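Local coordinates for protein putative isomerase YbhH (Escherichia coli, PDB 6OTV) that is of unknown physiological function but is probably an isomerase of the PrpF family, related to diaminopimelate epimerase, at residues 6-12 and 338-344. Sequence-based numbering, arbitrary orientation. Where two conformers were deposited one is given.
Sequences CVMMRGG and TTRKIFS. With EDO (1,2-ethanediol), chain E; EDO (1,2-ethanediol), chain N.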
loop_
_atom_site.group_PDB
_atom_site.type_symbol
_atom_site.label_atom_id
_atom_site.label_comp_id
_atom_site.label_asym_id
_atom_site.label_seq_id
_atom_site.Cartn_x
_atom_site.Cartn_y
_atom_site.Cartn_z
ATOM N N CYS A 6 25.895 14.912 -3.029
ATOM C CA CYS A 6 24.964 14.919 -4.146
ATOM C C CYS A 6 25.300 13.788 -5.109
ATOM O O CYS A 6 26.456 13.374 -5.230
ATOM C CB CYS A 6 24.994 16.269 -4.867
ATOM S SG CYS A 6 23.876 16.409 -6.273
ATOM N N VAL A 7 24.267 13.288 -5.783
ATOM C CA VAL A 7 24.399 12.262 -6.810
ATOM C C VAL A 7 23.592 12.716 -8.019
ATOM O O VAL A 7 22.384 12.953 -7.905
ATOM C CB VAL A 7 23.906 10.884 -6.326
ATOM C CG1 VAL A 7 23.897 9.890 -7.480
ATOM C CG2 VAL A 7 24.766 10.363 -5.182
ATOM N N MET A 8 24.252 12.850 -9.167
ATOM C CA MET A 8 23.549 13.109 -10.416
ATOM C C MET A 8 23.194 11.781 -11.062
ATOM O O MET A 8 24.045 10.893 -11.183
ATOM C CB MET A 8 24.386 13.948 -11.381
ATOM C CG MET A 8 23.692 14.276 -12.693
ATOM S SD MET A 8 24.767 15.167 -13.841
ATOM C CE MET A 8 25.102 16.658 -12.909
ATOM N N MET A 9 21.939 11.646 -11.463
ATOM C CA MET A 9 21.480 10.465 -12.171
ATOM C C MET A 9 20.639 10.892 -13.360
ATOM O O MET A 9 19.932 11.904 -13.312
ATOM C CB MET A 9 20.644 9.537 -11.274
ATOM C CG MET A 9 21.330 9.072 -10.004
ATOM S SD MET A 9 20.298 7.898 -9.106
ATOM C CE MET A 9 20.391 6.471 -10.189
ATOM N N ARG A 10 20.728 10.116 -14.434
ATOM C CA ARG A 10 19.711 10.170 -15.473
ATOM C C ARG A 10 18.539 9.310 -15.026
ATOM O O ARG A 10 18.713 8.127 -14.711
ATOM C CB ARG A 10 20.253 9.685 -16.815
ATOM C CG ARG A 10 19.178 9.601 -17.901
ATOM C CD ARG A 10 19.706 9.004 -19.195
ATOM N NE ARG A 10 20.216 7.650 -19.004
ATOM C CZ ARG A 10 19.450 6.568 -18.894
ATOM N NH1 ARG A 10 18.128 6.677 -18.949
ATOM N NH2 ARG A 10 20.006 5.376 -18.723
ATOM N N GLY A 11 17.358 9.912 -14.957
ATOM C CA GLY A 11 16.147 9.163 -14.705
ATOM C C GLY A 11 15.262 9.190 -15.932
ATOM O O GLY A 11 14.609 10.201 -16.204
ATOM N N GLY A 12 15.241 8.098 -16.685
ATOM C CA GLY A 12 14.497 8.092 -17.932
ATOM C C GLY A 12 15.076 9.122 -18.883
ATOM O O GLY A 12 16.270 9.101 -19.205
ATOM N N THR A 338 14.560 3.441 -17.837
ATOM C CA THR A 338 15.937 3.119 -17.500
ATOM C C THR A 338 16.515 4.272 -16.698
ATOM O O THR A 338 16.020 5.402 -16.750
ATOM C CB THR A 338 16.809 2.864 -18.741
ATOM O OG1 THR A 338 17.026 4.101 -19.433
ATOM C CG2 THR A 338 16.146 1.858 -19.683
ATOM N N THR A 339 17.571 3.976 -15.948
ATOM C CA THR A 339 18.238 4.992 -15.152
ATOM C C THR A 339 19.729 4.690 -15.136
ATOM O O THR A 339 20.161 3.585 -15.476
ATOM C CB THR A 339 17.667 5.054 -13.724
ATOM O OG1 THR A 339 18.212 6.182 -13.031
ATOM C CG2 THR A 339 18.000 3.784 -12.953
ATOM N N ARG A 340 20.519 5.690 -14.754
ATOM C CA ARG A 340 21.959 5.500 -14.657
ATOM C C ARG A 340 22.533 6.512 -13.679
ATOM O O ARG A 340 22.167 7.690 -13.708
ATOM C CB ARG A 340 22.638 5.641 -16.025
ATOM C CG ARG A 340 24.047 5.073 -16.072
ATOM C CD ARG A 340 24.670 5.246 -17.446
ATOM N NE ARG A 340 25.091 6.621 -17.691
ATOM C CZ ARG A 340 26.258 7.126 -17.298
ATOM N NH1 ARG A 340 27.120 6.369 -16.629
ATOM N NH2 ARG A 340 26.558 8.391 -17.566
ATOM N N LYS A 341 23.426 6.042 -12.813
ATOM C CA LYS A 341 24.173 6.931 -11.938
ATOM C C LYS A 341 25.318 7.556 -12.722
ATOM O O LYS A 341 26.103 6.849 -13.361
ATOM C CB LYS A 341 24.704 6.169 -10.724
ATOM C CG LYS A 341 25.556 7.011 -9.788
ATOM C CD LYS A 341 25.978 6.222 -8.558
ATOM C CE LYS A 341 26.778 4.988 -8.937
ATOM N NZ LYS A 341 27.341 4.315 -7.732
ATOM N N ILE A 342 25.408 8.882 -12.683
ATOM C CA ILE A 342 26.372 9.633 -13.480
ATOM C C ILE A 342 27.515 10.167 -12.620
ATOM O O ILE A 342 28.683 9.882 -12.882
ATOM C CB ILE A 342 25.675 10.771 -14.257
ATOM C CG1 ILE A 342 24.615 10.196 -15.199
ATOM C CG2 ILE A 342 26.698 11.601 -15.023
ATOM C CD1 ILE A 342 23.871 11.241 -16.005
ATOM N N PHE A 343 27.192 10.889 -11.545
ATOM C CA PHE A 343 28.187 11.602 -10.748
ATOM C C PHE A 343 27.847 11.437 -9.274
ATOM O O PHE A 343 26.734 11.771 -8.858
ATOM C CB PHE A 343 28.207 13.088 -11.135
ATOM C CG PHE A 343 29.516 13.784 -10.873
ATOM C CD1 PHE A 343 30.360 13.366 -9.857
ATOM C CD2 PHE A 343 29.896 14.870 -11.649
ATOM C CE1 PHE A 343 31.558 14.012 -9.621
ATOM C CE2 PHE A 343 31.094 15.523 -11.419
ATOM C CZ PHE A 343 31.927 15.094 -10.402
ATOM N N SER A 344 28.797 10.936 -8.483
ATOM C CA SER A 344 28.622 10.785 -7.045
ATOM C C SER A 344 29.744 11.536 -6.348
ATOM O O SER A 344 30.920 11.339 -6.673
ATOM C CB SER A 344 28.625 9.314 -6.625
ATOM O OG SER A 344 28.286 9.195 -5.257
HETATM C C1 EDO E . 18.970 3.182 -21.977
HETATM O O1 EDO E . 17.728 3.845 -21.729
HETATM C C2 EDO E . 20.071 4.232 -22.023
HETATM O O2 EDO E . 21.303 3.691 -22.511
HETATM C C1 EDO N . 27.443 2.431 -14.844
HETATM O O1 EDO N . 27.006 3.293 -15.900
HETATM C C2 EDO N . 27.319 3.163 -13.511
HETATM O O2 EDO N . 26.068 3.862 -13.459
#
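The guanidinium of R10 has the backbone N of R340 over one face and C2 of an ethanediol over the opposite face, while T338 OG1 sits at its edge. R10 NH1 hydrogen-bonds T338 OG1 at 2.8 Å. It also donates to G12 O, just past the end of its own strand and in the guanidinium plane. Arginine suits this place because a bend at chi3 (60°) folds a long chain back over the strand pair, where NH1 can join T338 to the turn after strand 3-11.

The strands run antiparallel. R10 and R340 form a hydrogen-bonded pair, and R10 O also accepts from T339 OG1 at 2.6 Å, a threonine hydroxyl being able to donate across the strands. The methyl CE of M9 rests against it.

Between M9 and M8 the register slips by one residue at a classic beta bulge: I342 N (2.9 Å) and F343 N (3.2 Å) both donate to M8 O. The extra residue, I342, points toward the other strand, its CD1 covering R10 CB at 4.0 Å. Branched V7 and flexible M9 suit the apolar face against F103 of helix 94-106, whereas K341 turns its amine away to a salt bridge with E106.

Thus M8 O at the bulge and R10 O beyond it, each accepting two hydrogen bonds, join the chain's first strand to the late strand 332-344, and the neutral oxygens of T338 and G12 probably help offset the like charge of nearby R340.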